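Long-range contacts in acyl-coenzyme A oxidase 1 (Yarrowia lipolytica, PDB 5Y9D), which catalyses the FAD-dependent oxidation of acyl-CoAs to (2E)-enoyl-CoAs, passing the electrons to molecular oxygen to give hydrogen peroxide in peroxisomal fatty acid beta-oxidation: residues 284-289 with 299-304; 233-238 with 280-285; 39-44 with 637-642; 46-51 with 644-649; 565-570 with 605-610. All blocks are in the same frame, centred on the assembly; numbering follows the deposited sequence.

Contact 1: 284-289 with 299-304; sequences MRYAKV and ALDQLT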
# COMPACT_ATOMS: atom_id res chain seq x y z
N MET A 284 -33.28 -3.56 -23.77
CA MET A 284 -33.65 -2.74 -24.92
C MET A 284 -34.32 -1.42 -24.58
O MET A 284 -35.18 -0.94 -25.32
CB MET A 284 -34.57 -3.54 -25.87
CG MET A 284 -33.92 -4.73 -26.53
SD MET A 284 -34.77 -5.30 -28.02
CE MET A 284 -34.02 -6.91 -28.24
N ARG A 285 -33.94 -0.82 -23.47
CA ARG A 285 -34.50 0.46 -23.11
C ARG A 285 -34.09 1.51 -24.16
O ARG A 285 -34.91 2.30 -24.63
CB ARG A 285 -34.05 0.86 -21.71
CG ARG A 285 -34.93 1.89 -21.05
CD ARG A 285 -34.50 2.15 -19.62
NE ARG A 285 -35.35 3.17 -19.01
CZ ARG A 285 -36.41 2.95 -18.24
NH1 ARG A 285 -37.09 3.98 -17.75
NH2 ARG A 285 -36.82 1.72 -17.95
N TYR A 286 -32.82 1.45 -24.56
CA TYR A 286 -32.24 2.45 -25.45
C TYR A 286 -31.87 1.92 -26.83
O TYR A 286 -32.04 2.61 -27.83
CB TYR A 286 -30.97 3.01 -24.80
CG TYR A 286 -31.20 3.63 -23.45
CD1 TYR A 286 -32.23 4.54 -23.26
CD2 TYR A 286 -30.38 3.33 -22.36
CE1 TYR A 286 -32.46 5.11 -22.02
CE2 TYR A 286 -30.60 3.90 -21.12
CZ TYR A 286 -31.64 4.80 -20.95
OH TYR A 286 -31.88 5.39 -19.74
N ALA A 287 -31.31 0.72 -26.86
CA ALA A 287 -30.92 0.07 -28.10
C ALA A 287 -31.85 -1.10 -28.34
O ALA A 287 -32.10 -1.86 -27.43
CB ALA A 287 -29.49 -0.44 -27.98
N LYS A 288 -32.35 -1.24 -29.58
CA LYS A 288 -33.36 -2.24 -29.91
C LYS A 288 -32.95 -3.07 -31.09
O LYS A 288 -32.14 -2.66 -31.91
CB LYS A 288 -34.70 -1.56 -30.22
CG LYS A 288 -35.36 -0.93 -29.00
CD LYS A 288 -35.73 0.53 -29.24
CE LYS A 288 -36.06 1.31 -27.96
NZ LYS A 288 -37.22 0.74 -27.21
N VAL A 289 -33.51 -4.26 -31.16
CA VAL A 289 -33.33 -5.13 -32.29
C VAL A 289 -34.66 -5.80 -32.50
O VAL A 289 -35.23 -6.34 -31.55
CB VAL A 289 -32.29 -6.22 -32.02
CG1 VAL A 289 -32.21 -7.17 -33.20
CG2 VAL A 289 -30.94 -5.60 -31.74
N ALA A 299 -28.12 3.44 -29.70
CA ALA A 299 -28.27 3.92 -28.33
C ALA A 299 -28.61 5.42 -28.27
O ALA A 299 -29.67 5.81 -27.77
CB ALA A 299 -27.00 3.63 -27.53
N LEU A 300 -27.72 6.24 -28.83
CA LEU A 300 -27.67 7.69 -28.56
C LEU A 300 -27.35 7.92 -27.08
O LEU A 300 -27.79 8.90 -26.49
CB LEU A 300 -28.98 8.41 -28.95
CG LEU A 300 -29.44 8.28 -30.41
CD1 LEU A 300 -30.53 9.30 -30.71
CD2 LEU A 300 -28.27 8.45 -31.37
N ASP A 301 -26.56 7.00 -26.52
CA ASP A 301 -26.32 6.88 -25.08
C ASP A 301 -25.07 6.05 -24.78
O ASP A 301 -24.72 5.13 -25.54
CB ASP A 301 -27.52 6.19 -24.41
CG ASP A 301 -28.59 7.16 -23.94
OD1 ASP A 301 -28.33 8.38 -23.86
OD2 ASP A 301 -29.71 6.69 -23.61
N GLN A 302 -24.43 6.37 -23.66
CA GLN A 302 -23.37 5.54 -23.07
C GLN A 302 -23.92 4.87 -21.81
O GLN A 302 -23.18 4.54 -20.87
CB GLN A 302 -22.16 6.41 -22.71
CG GLN A 302 -20.83 5.65 -22.65
CD GLN A 302 -20.03 5.73 -23.94
OE1 GLN A 302 -19.55 4.71 -24.45
NE2 GLN A 302 -19.87 6.94 -24.48
N LEU A 303 -25.24 4.65 -21.82
CA LEU A 303 -25.99 4.24 -20.64
C LEU A 303 -26.14 2.72 -20.59
O LEU A 303 -27.05 2.21 -19.94
CB LEU A 303 -27.36 4.93 -20.61
CG LEU A 303 -27.41 6.46 -20.77
CD1 LEU A 303 -28.67 7.01 -20.11
CD2 LEU A 303 -26.19 7.18 -20.23
N THR A 304 -25.25 2.02 -21.28
CA THR A 304 -25.02 0.59 -21.07
C THR A 304 -24.21 0.37 -19.78
O THR A 304 -24.33 -0.68 -19.14
CB THR A 304 -24.30 -0.06 -22.28
OG1 THR A 304 -23.56 0.94 -23.00
CG2 THR A 304 -25.31 -0.69 -23.24
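Ala299 opens the second segment beside Ala287, their CA atoms 4.7 Å apart, the closest CA pair of the two segments; Ala287 CB stands 4.5 Å from Ala299 N, a loose approach. Asp301 follows and brings its carboxylate over the Tyr286 ring: OD2 lies 3.3 Å above the ring plane, over its centre, with ring and carboxylate planes 83° apart. The Asp301 side chain is poorly ordered, so this pose is less certain than the rest. Both segments belong to the long connection that leads from strand 275-278 of the beta domain to helix 306-334, and Tyr286 bridges its two arms. Leu303 completes the contact by packing obliquely on the same ring, with CB 3.4 Å from Tyr286 CE2 and CD1 3.6 Å from Tyr286 OH. With chi1 at -58°, the Tyr286 ring is set beside its own backbone N, where Asp301 OD2 covers one face. Beyond it, both Tyr286 and Leu303 touch Ile389 of helix 355-391.

Contact 2: 233-238 with 280-285; sequences RNFVVP and QNMLMR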
# COMPACT_ATOMS: atom_id res chain seq x y z
N ARG A 233 -23.25 -4.23 -26.13
CA ARG A 233 -24.63 -4.28 -25.74
C ARG A 233 -24.81 -5.21 -24.53
O ARG A 233 -23.88 -5.86 -24.12
CB ARG A 233 -25.47 -4.74 -26.92
CG ARG A 233 -26.26 -3.66 -27.63
CD ARG A 233 -25.74 -2.26 -27.43
NE ARG A 233 -25.82 -1.49 -28.66
CZ ARG A 233 -25.10 -0.41 -28.92
NH1 ARG A 233 -24.23 0.05 -28.05
NH2 ARG A 233 -25.25 0.21 -30.08
N ASN A 234 -26.00 -5.20 -23.94
CA ASN A 234 -26.30 -5.89 -22.70
C ASN A 234 -27.21 -7.10 -22.84
O ASN A 234 -28.30 -6.96 -23.33
CB ASN A 234 -27.06 -4.91 -21.83
CG ASN A 234 -26.21 -4.29 -20.78
OD1 ASN A 234 -25.13 -4.77 -20.52
ND2 ASN A 234 -26.68 -3.24 -20.17
N PHE A 235 -26.82 -8.27 -22.36
CA PHE A 235 -27.75 -9.42 -22.45
C PHE A 235 -27.81 -10.18 -21.14
O PHE A 235 -26.81 -10.31 -20.47
CB PHE A 235 -27.33 -10.38 -23.57
CG PHE A 235 -26.89 -9.68 -24.83
CD1 PHE A 235 -25.66 -9.05 -24.91
CD2 PHE A 235 -27.71 -9.66 -25.96
CE1 PHE A 235 -25.27 -8.37 -26.07
CE2 PHE A 235 -27.33 -9.01 -27.13
CZ PHE A 235 -26.11 -8.36 -27.20
N VAL A 236 -28.99 -10.65 -20.77
CA VAL A 236 -29.12 -11.59 -19.69
C VAL A 236 -28.90 -13.01 -20.20
O VAL A 236 -29.62 -13.47 -21.10
CB VAL A 236 -30.50 -11.56 -19.03
CG1 VAL A 236 -30.56 -12.60 -17.90
CG2 VAL A 236 -30.82 -10.17 -18.51
N VAL A 237 -27.95 -13.71 -19.58
CA VAL A 237 -27.64 -15.08 -19.95
C VAL A 237 -27.74 -15.94 -18.69
O VAL A 237 -27.04 -15.68 -17.72
CB VAL A 237 -26.22 -15.19 -20.58
CG1 VAL A 237 -25.97 -16.57 -21.18
CG2 VAL A 237 -25.98 -14.09 -21.63
N PRO A 238 -28.61 -16.97 -18.71
CA PRO A 238 -28.62 -17.98 -17.64
C PRO A 238 -27.31 -18.71 -17.62
O PRO A 238 -26.79 -19.07 -18.69
CB PRO A 238 -29.72 -18.97 -18.07
CG PRO A 238 -30.55 -18.22 -19.06
CD PRO A 238 -29.59 -17.31 -19.76
N GLN A 280 -35.24 -11.28 -26.61
CA GLN A 280 -35.78 -10.44 -25.54
C GLN A 280 -34.91 -10.34 -24.27
O GLN A 280 -35.23 -9.61 -23.36
CB GLN A 280 -37.17 -10.93 -25.14
CG GLN A 280 -38.24 -10.75 -26.21
CD GLN A 280 -38.38 -11.94 -27.16
OE1 GLN A 280 -37.46 -12.74 -27.35
NE2 GLN A 280 -39.54 -12.04 -27.79
N ASN A 281 -33.82 -11.09 -24.23
CA ASN A 281 -32.88 -11.07 -23.13
C ASN A 281 -31.92 -9.92 -23.26
O ASN A 281 -31.31 -9.50 -22.29
CB ASN A 281 -32.06 -12.38 -23.08
CG ASN A 281 -32.81 -13.50 -22.38
OD1 ASN A 281 -32.20 -14.35 -21.76
ND2 ASN A 281 -34.13 -13.47 -22.42
N MET A 282 -31.75 -9.44 -24.47
CA MET A 282 -30.97 -8.25 -24.69
C MET A 282 -31.79 -7.16 -24.08
O MET A 282 -33.00 -7.16 -24.20
CB MET A 282 -30.78 -7.99 -26.18
CG MET A 282 -30.70 -6.55 -26.52
SD MET A 282 -30.03 -6.31 -28.17
CE MET A 282 -29.58 -4.58 -28.14
N LEU A 283 -31.13 -6.24 -23.41
CA LEU A 283 -31.84 -5.21 -22.66
C LEU A 283 -32.03 -4.00 -23.58
O LEU A 283 -31.07 -3.50 -24.13
CB LEU A 283 -31.06 -4.90 -21.38
CG LEU A 283 -30.93 -6.10 -20.41
CD1 LEU A 283 -29.88 -5.87 -19.33
CD2 LEU A 283 -32.27 -6.39 -19.79
N MET A 284 -33.28 -3.56 -23.77
CA MET A 284 -33.65 -2.74 -24.92
C MET A 284 -34.32 -1.42 -24.58
O MET A 284 -35.18 -0.94 -25.32
CB MET A 284 -34.57 -3.54 -25.87
CG MET A 284 -33.92 -4.73 -26.53
SD MET A 284 -34.77 -5.30 -28.02
CE MET A 284 -34.02 -6.91 -28.24
N ARG A 285 -33.94 -0.82 -23.47
CA ARG A 285 -34.50 0.46 -23.11
C ARG A 285 -34.09 1.51 -24.16
O ARG A 285 -34.91 2.30 -24.63
CB ARG A 285 -34.05 0.86 -21.71
CG ARG A 285 -34.93 1.89 -21.05
CD ARG A 285 -34.50 2.15 -19.62
NE ARG A 285 -35.35 3.17 -19.01
CZ ARG A 285 -36.41 2.95 -18.24
NH1 ARG A 285 -37.09 3.98 -17.75
NH2 ARG A 285 -36.82 1.72 -17.95
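A single antiparallel beta bridge in the middle beta domain joins strand 228-238 to the chain that leaves strand 275-278: Phe235 and Met282 face each other with CA atoms 4.1 Å apart. Backbone hydrogen bonds on either side make them a non-hydrogen-bonded pair. Leu283 N donates to Asn234 O at 2.9 Å, and Val236 N to Asn281 O at 3.0 Å, the latter straight at the hydrogen (171°) although the donor stands well above the carbonyl plane of Asn281. Asn234 O also receives a CA-H...O contact from Met282 CA at 3.3 Å.

Side chains pack beside these bonds. Met282 crosses the Phe235 ring obliquely: its CB is 3.5 Å from Phe235 CD2, and its SD is 5.0 Å from the ring centroid, 52° off the normal, a Met-aromatic contact. The thioether chain, extended beyond CG, carries CE on to Arg233 CG at 3.5 Å, where the two side chains run side by side in the same direction. Leu283 CD1 rests against Asn234 CB at 3.9 Å. Farther out, Phe193 meets the Phe235 ring edge-to-face, and Gln147 of helix 145-153 binds Met282 O, tying the bridge to the N-terminal helices. Strand 228-238 also pairs antiparallel with 216-225; the bridge fastens the chain after strand 275-278 to this part of the middle beta domain characteristic of the acyl-CoA dehydrogenase and oxidase fold.

Contact 3: 39-44 with 637-642; sequences KTQFTV and RDQVIG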
# COMPACT_ATOMS: atom_id res chain seq x y z
N LYS A 39 -10.80 16.95 27.30
CA LYS A 39 -10.43 18.20 26.58
C LYS A 39 -11.46 18.63 25.54
O LYS A 39 -11.49 19.78 25.14
CB LYS A 39 -9.10 18.06 25.86
CG LYS A 39 -7.89 17.65 26.69
CD LYS A 39 -6.70 17.31 25.79
CE LYS A 39 -5.42 17.13 26.61
NZ LYS A 39 -4.20 16.96 25.77
N THR A 40 -12.33 17.73 25.10
CA THR A 40 -13.27 18.06 24.06
C THR A 40 -14.12 19.28 24.44
O THR A 40 -14.69 19.31 25.52
CB THR A 40 -14.13 16.84 23.72
OG1 THR A 40 -13.28 15.80 23.25
CG2 THR A 40 -15.17 17.13 22.61
N GLN A 41 -14.19 20.27 23.55
CA GLN A 41 -14.80 21.57 23.83
C GLN A 41 -16.25 21.65 23.39
O GLN A 41 -16.95 22.59 23.74
CB GLN A 41 -14.04 22.67 23.08
CG GLN A 41 -13.52 23.80 23.96
CD GLN A 41 -12.13 23.49 24.50
OE1 GLN A 41 -11.88 22.38 24.96
NE2 GLN A 41 -11.22 24.47 24.43
N PHE A 42 -16.68 20.66 22.59
CA PHE A 42 -17.99 20.65 21.92
C PHE A 42 -18.78 19.35 22.22
O PHE A 42 -18.24 18.38 22.74
CB PHE A 42 -17.79 20.83 20.39
CG PHE A 42 -16.84 19.83 19.77
CD1 PHE A 42 -17.27 18.56 19.41
CD2 PHE A 42 -15.52 20.15 19.55
CE1 PHE A 42 -16.40 17.63 18.87
CE2 PHE A 42 -14.65 19.23 18.99
CZ PHE A 42 -15.08 17.97 18.67
N THR A 43 -20.06 19.33 21.91
CA THR A 43 -20.86 18.12 21.99
C THR A 43 -20.61 17.24 20.76
O THR A 43 -20.92 17.63 19.62
CB THR A 43 -22.34 18.47 22.05
OG1 THR A 43 -22.59 19.28 23.21
CG2 THR A 43 -23.22 17.19 22.08
N VAL A 44 -20.05 16.05 20.99
CA VAL A 44 -19.63 15.16 19.90
C VAL A 44 -20.72 14.97 18.86
O VAL A 44 -20.47 15.03 17.68
CB VAL A 44 -19.19 13.77 20.41
CG1 VAL A 44 -19.04 12.79 19.26
CG2 VAL A 44 -17.88 13.87 21.17
N ARG A 637 -4.92 18.87 17.17
CA ARG A 637 -4.49 17.85 18.10
C ARG A 637 -5.18 17.95 19.45
O ARG A 637 -5.49 16.91 20.04
CB ARG A 637 -2.95 17.83 18.26
CG ARG A 637 -2.41 16.83 19.30
CD ARG A 637 -2.23 17.56 20.62
NE ARG A 637 -1.84 16.77 21.79
CZ ARG A 637 -2.64 15.97 22.50
NH1 ARG A 637 -2.14 15.37 23.59
NH2 ARG A 637 -3.91 15.75 22.13
N ASP A 638 -5.46 19.15 19.92
CA ASP A 638 -6.09 19.28 21.24
C ASP A 638 -7.45 18.57 21.28
O ASP A 638 -7.86 18.11 22.34
CB ASP A 638 -6.24 20.76 21.67
CG ASP A 638 -6.72 20.91 23.15
OD1 ASP A 638 -6.05 20.39 24.07
OD2 ASP A 638 -7.75 21.57 23.40
N GLN A 639 -8.14 18.49 20.13
CA GLN A 639 -9.49 17.94 20.04
C GLN A 639 -9.61 16.59 19.27
O GLN A 639 -10.71 16.22 18.89
CB GLN A 639 -10.42 18.95 19.34
CG GLN A 639 -10.60 20.32 19.99
CD GLN A 639 -11.40 20.27 21.29
OE1 GLN A 639 -12.63 20.07 21.29
NE2 GLN A 639 -10.70 20.45 22.41
N VAL A 640 -8.51 15.87 19.04
CA VAL A 640 -8.57 14.71 18.17
C VAL A 640 -9.59 13.68 18.58
O VAL A 640 -10.22 13.04 17.69
CB VAL A 640 -7.26 13.93 18.05
CG1 VAL A 640 -6.42 14.51 16.95
CG2 VAL A 640 -6.49 13.84 19.38
N ILE A 641 -9.72 13.48 19.89
CA ILE A 641 -10.65 12.53 20.44
C ILE A 641 -12.07 12.93 20.14
O ILE A 641 -12.89 12.08 19.87
CB ILE A 641 -10.42 12.32 21.95
CG1 ILE A 641 -9.03 11.76 22.19
CG2 ILE A 641 -11.42 11.34 22.50
CD1 ILE A 641 -8.72 10.55 21.34
N GLY A 642 -12.37 14.22 20.20
CA GLY A 642 -13.69 14.67 19.82
C GLY A 642 -14.06 14.43 18.37
O GLY A 642 -15.11 13.92 18.11
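Gln639 grips the backbone of the 39-44 loop with both ends of its amide. NE2 donates to Lys39 O at 2.9 Å, above that carbonyl's plane, while OE1 accepts from Gln41 N at 2.8 Å, in the amide plane and on a lone pair. The bend at chi2 (-70°) turns the amide so that OE1 and NE2 both meet backbone atoms of 39-41, and a weak bond from NE2 to Asp638 OD2 gives the nitrogen a second acceptor. Gln639 OE1 also lies 3.2 Å from Phe42 CE2.

Beside the amide, the Phe42 ring edge meets the backbone of Gly642, CZ 3.7 Å from Gly642 C. Thr40 CG2 lies over one ring face, and its OG1 comes within 3.6 Å of Gly642 N. The Lys39 chain passes Asp638 at a slant, CD 3.6 Å from Asp638 OD1, and its NZ stands over one face of the Arg637 guanidinium.

In the next shell, Arg637 is held by salt bridges to Asp353 and Glu36, and Lys39 NZ has a weak long ion pair with that same Glu36. The two hydrogen bonds across the contact thus come from the neutral amide of Gln639, at the N-cap position of helix 640-646, while the closeness of Lys39 and Arg637 is probably eased by the carboxylates of Asp638, Glu36 and Asp353.

Contact 4: 46-51 with 644-649; sequences DVTNFL and TDAFGL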
# COMPACT_ATOMS: atom_id res chain seq x y z
N ASP A 46 -22.97 16.88 17.82
CA ASP A 46 -23.19 17.98 16.90
C ASP A 46 -22.27 17.81 15.66
O ASP A 46 -22.72 18.00 14.53
CB ASP A 46 -22.99 19.36 17.56
CG ASP A 46 -24.08 19.73 18.57
OD1 ASP A 46 -25.25 19.28 18.48
OD2 ASP A 46 -23.78 20.54 19.46
N VAL A 47 -21.01 17.43 15.86
CA VAL A 47 -20.12 17.14 14.73
C VAL A 47 -20.60 15.91 13.94
O VAL A 47 -20.57 15.92 12.72
CB VAL A 47 -18.65 16.91 15.14
CG1 VAL A 47 -17.77 16.81 13.90
CG2 VAL A 47 -18.15 18.04 16.01
N THR A 48 -21.05 14.87 14.64
CA THR A 48 -21.59 13.66 14.01
C THR A 48 -22.79 14.03 13.10
O THR A 48 -22.87 13.58 11.97
CB THR A 48 -21.99 12.59 15.08
OG1 THR A 48 -20.87 12.32 15.94
CG2 THR A 48 -22.38 11.30 14.43
N ASN A 49 -23.66 14.91 13.59
CA ASN A 49 -24.80 15.45 12.83
C ASN A 49 -24.38 16.29 11.65
O ASN A 49 -24.96 16.21 10.58
CB ASN A 49 -25.70 16.24 13.77
CG ASN A 49 -26.45 15.34 14.73
OD1 ASN A 49 -26.54 14.11 14.51
ND2 ASN A 49 -26.99 15.92 15.79
N PHE A 50 -23.34 17.07 11.82
CA PHE A 50 -22.77 17.80 10.72
C PHE A 50 -22.25 16.86 9.62
O PHE A 50 -22.43 17.13 8.45
CB PHE A 50 -21.63 18.66 11.22
CG PHE A 50 -20.80 19.23 10.15
CD1 PHE A 50 -21.15 20.42 9.56
CD2 PHE A 50 -19.66 18.58 9.73
CE1 PHE A 50 -20.37 20.97 8.56
CE2 PHE A 50 -18.88 19.10 8.71
CZ PHE A 50 -19.23 20.30 8.13
N LEU A 51 -21.59 15.78 10.01
CA LEU A 51 -21.09 14.81 9.04
C LEU A 51 -22.19 14.03 8.35
O LEU A 51 -22.05 13.69 7.20
CB LEU A 51 -20.12 13.84 9.69
CG LEU A 51 -18.75 14.40 10.03
CD1 LEU A 51 -18.01 13.40 10.89
CD2 LEU A 51 -17.98 14.69 8.75
N THR A 644 -12.64 12.30 16.08
CA THR A 644 -12.67 10.88 15.90
C THR A 644 -13.91 10.27 16.56
O THR A 644 -14.50 9.36 16.02
CB THR A 644 -11.34 10.23 16.32
OG1 THR A 644 -10.93 10.72 17.58
CG2 THR A 644 -10.29 10.59 15.33
N ASP A 645 -14.29 10.78 17.72
CA ASP A 645 -15.47 10.32 18.45
C ASP A 645 -16.68 10.65 17.61
O ASP A 645 -17.67 9.94 17.59
CB ASP A 645 -15.56 10.99 19.82
CG ASP A 645 -14.76 10.25 20.89
OD1 ASP A 645 -14.29 9.13 20.65
OD2 ASP A 645 -14.61 10.79 21.99
N ALA A 646 -16.56 11.78 16.93
CA ALA A 646 -17.55 12.41 16.08
C ALA A 646 -17.90 11.53 14.91
O ALA A 646 -19.00 11.64 14.38
CB ALA A 646 -17.04 13.75 15.59
N PHE A 647 -16.99 10.65 14.53
CA PHE A 647 -17.39 9.64 13.52
C PHE A 647 -18.61 8.73 13.90
O PHE A 647 -19.36 8.35 13.03
CB PHE A 647 -16.21 8.80 13.06
CG PHE A 647 -15.18 9.58 12.34
CD1 PHE A 647 -15.56 10.56 11.46
CD2 PHE A 647 -13.85 9.36 12.56
CE1 PHE A 647 -14.62 11.31 10.80
CE2 PHE A 647 -12.90 10.10 11.90
CZ PHE A 647 -13.29 11.07 11.02
N GLY A 648 -18.75 8.37 15.16
CA GLY A 648 -19.89 7.68 15.70
C GLY A 648 -19.73 6.18 15.71
O GLY A 648 -20.72 5.49 15.86
N LEU A 649 -18.51 5.68 15.55
CA LEU A 649 -18.21 4.24 15.51
C LEU A 649 -18.15 3.50 16.85
O LEU A 649 -17.36 3.83 17.71
CB LEU A 649 -16.89 4.01 14.81
CG LEU A 649 -16.91 4.53 13.38
CD1 LEU A 649 -15.63 4.17 12.67
CD2 LEU A 649 -18.12 3.97 12.65
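Helix 44-52 of the N-terminal region packs against the 644-647 part of the chain, and the closest backbone pair, Thr48 and Ala646, has CA atoms 4.7 Å apart. Thr48 OG1 donates to Ala646 O, but the modelled separation of 2.5 Å is doubtfully short. Anti to its own carbonyl carbon (chi1 -54°), the hydroxyl lies between this carbonyl and Val44 O one turn back in its helix, so its one proton must be shared or alternate between them. Next to it, Val47 presses on the Ala646 methyl, with CB and CG1 of Val47 each 3.6 Å from Ala646 CB. This seam joins an N-terminal helix to one in the C-terminal region, almost 600 residues away in sequence. Leu51 lies one turn on, its CD1 3.8 Å from Phe647 CD1 in an oblique approach to the ring. Around the seam, Tyr369 of helix 355-391 touches Val47 and Ala646, and its ring meets that of Phe647 with the planes at about 45°.

Contact 5: 565-570 with 605-610; sequences ARIHTR and EEDTGI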
# COMPACT_ATOMS: atom_id res chain seq x y z
N ALA A 565 -7.20 16.69 -13.62
CA ALA A 565 -8.13 15.93 -12.82
C ALA A 565 -7.74 16.11 -11.40
O ALA A 565 -8.56 16.39 -10.54
CB ALA A 565 -8.08 14.46 -13.19
N ARG A 566 -6.44 15.99 -11.16
CA ARG A 566 -5.93 16.00 -9.81
C ARG A 566 -6.16 17.31 -9.12
O ARG A 566 -6.68 17.27 -8.04
CB ARG A 566 -4.42 15.69 -9.75
CG ARG A 566 -4.01 15.14 -8.39
CD ARG A 566 -2.77 15.78 -7.88
NE ARG A 566 -1.60 15.00 -8.21
CZ ARG A 566 -0.36 15.50 -8.23
NH1 ARG A 566 -0.16 16.80 -7.97
NH2 ARG A 566 0.68 14.71 -8.53
N ILE A 567 -5.72 18.43 -9.71
CA ILE A 567 -5.93 19.75 -9.08
C ILE A 567 -7.41 20.10 -8.94
O ILE A 567 -7.82 20.63 -7.93
CB ILE A 567 -5.27 20.94 -9.79
CG1 ILE A 567 -3.94 20.59 -10.44
CG2 ILE A 567 -5.04 22.09 -8.81
CD1 ILE A 567 -2.93 20.04 -9.46
N HIS A 568 -8.21 19.83 -9.95
CA HIS A 568 -9.61 20.28 -9.96
C HIS A 568 -10.44 19.51 -8.94
O HIS A 568 -11.29 20.06 -8.25
CB HIS A 568 -10.22 20.10 -11.36
CG HIS A 568 -11.71 20.03 -11.36
ND1 HIS A 568 -12.50 21.15 -11.25
CD2 HIS A 568 -12.55 18.98 -11.42
CE1 HIS A 568 -13.77 20.79 -11.26
NE2 HIS A 568 -13.83 19.48 -11.35
N THR A 569 -10.18 18.21 -8.86
CA THR A 569 -10.73 17.38 -7.82
C THR A 569 -10.33 17.91 -6.46
O THR A 569 -11.22 18.10 -5.59
CB THR A 569 -10.28 15.91 -7.92
OG1 THR A 569 -10.72 15.35 -9.16
CG2 THR A 569 -10.89 15.11 -6.81
N ARG A 570 -9.03 18.18 -6.24
CA ARG A 570 -8.63 18.65 -4.92
C ARG A 570 -9.29 19.99 -4.59
O ARG A 570 -9.73 20.19 -3.45
CB ARG A 570 -7.13 18.73 -4.74
CG ARG A 570 -6.73 19.19 -3.33
CD ARG A 570 -7.22 18.20 -2.25
NE ARG A 570 -6.05 17.73 -1.50
CZ ARG A 570 -5.48 16.54 -1.63
NH1 ARG A 570 -5.99 15.59 -2.40
NH2 ARG A 570 -4.39 16.28 -0.93
N GLU A 605 1.05 22.25 0.41
CA GLU A 605 2.31 21.62 0.78
C GLU A 605 2.75 20.39 -0.02
O GLU A 605 3.93 20.07 -0.02
CB GLU A 605 2.27 21.21 2.25
CG GLU A 605 3.10 22.07 3.17
CD GLU A 605 3.15 21.50 4.57
OE1 GLU A 605 2.78 20.31 4.78
OE2 GLU A 605 3.58 22.24 5.47
N GLU A 606 1.82 19.65 -0.61
CA GLU A 606 2.19 18.53 -1.48
C GLU A 606 2.50 19.09 -2.87
O GLU A 606 3.44 18.66 -3.53
CB GLU A 606 1.07 17.50 -1.60
CG GLU A 606 0.58 16.85 -0.29
CD GLU A 606 -0.42 15.70 -0.54
OE1 GLU A 606 -0.07 14.54 -0.23
OE2 GLU A 606 -1.56 15.95 -1.04
N ASP A 607 1.70 20.07 -3.29
CA ASP A 607 1.75 20.62 -4.65
C ASP A 607 2.48 21.97 -4.68
O ASP A 607 2.06 22.89 -5.39
CB ASP A 607 0.32 20.83 -5.18
CG ASP A 607 -0.55 19.57 -5.12
OD1 ASP A 607 -1.10 19.25 -4.04
OD2 ASP A 607 -0.72 18.91 -6.18
N THR A 608 3.57 22.11 -3.93
CA THR A 608 4.28 23.39 -3.83
C THR A 608 4.81 23.83 -5.21
O THR A 608 4.69 25.00 -5.59
CB THR A 608 5.38 23.31 -2.74
OG1 THR A 608 4.81 23.64 -1.47
CG2 THR A 608 6.53 24.24 -2.99
N GLY A 609 5.35 22.87 -5.96
CA GLY A 609 5.79 23.11 -7.33
C GLY A 609 4.72 23.84 -8.11
O GLY A 609 5.00 24.86 -8.75
N ILE A 610 3.49 23.35 -8.03
CA ILE A 610 2.40 23.84 -8.88
C ILE A 610 2.05 25.30 -8.61
O ILE A 610 1.69 26.01 -9.53
CB ILE A 610 1.14 22.95 -8.76
CG1 ILE A 610 1.38 21.60 -9.45
CG2 ILE A 610 -0.08 23.62 -9.39
CD1 ILE A 610 0.71 20.41 -8.80
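Ile567 and Ile610 form the close-packed side of this contact, reaching toward each other tip to tip with CD1 to CD1 at 3.7 Å. Backbones stay well apart, Ile567 and Asp607 being nearest with CA atoms 8.9 Å from each other, so side chains alone span the gap. Ser530 and Ala529 of helix 519-544 also touch Ile567 and Ile610, respectively.

The other side is looser and polar. Arg566 NH1 makes a salt bridge to Asp607 OD2 at 2.8 Å. OD2 sits at the guanidinium edge, near its plane, with the carboxylate plane turned 65° from it; as a hydrogen bond the pair is weak because the angle at the hydrogen is only 119°. Asp607 sits at the junction between helices 589-606 and 608-613, in the helical C-terminal region of the oxidase, where its side chain faces helix 558-581. One turn along that helix, Arg570 NH2 reaches Glu606 OE2 at 2.9 Å; the side chains cross at about a right angle, although their flat ends are turned by just 30°. Glu606 is exposed to solvent, whereas Arg570 has further partners: Ser603 OG, hydrogen-bonded to NE, and Tyr367, in a cation-pi contact.

How the contacts relate
Starting from the N terminus, contact 3 opens in the 39-44 loop and contact 4 directly after it on helix 44-52; they close in the same order at 637-642 and 644-649, on or next to helix 640-646, so the two loops cross. Their centres are 11 Å apart and they touch, Val44 against Ala646, which joins the N-terminal helices to the C-terminal region. Nested within both are the rest. Contact 2 closes a loop of 41 residues holding strands of the beta domain, and contact 1 begins on its second segment, sharing Met284 and Arg285, and closes at 299-304 ahead of helix 306-334. Contact 5 follows in series within the C-terminal helices. Centres of contacts 1 and 3 lie about 53 Å apart.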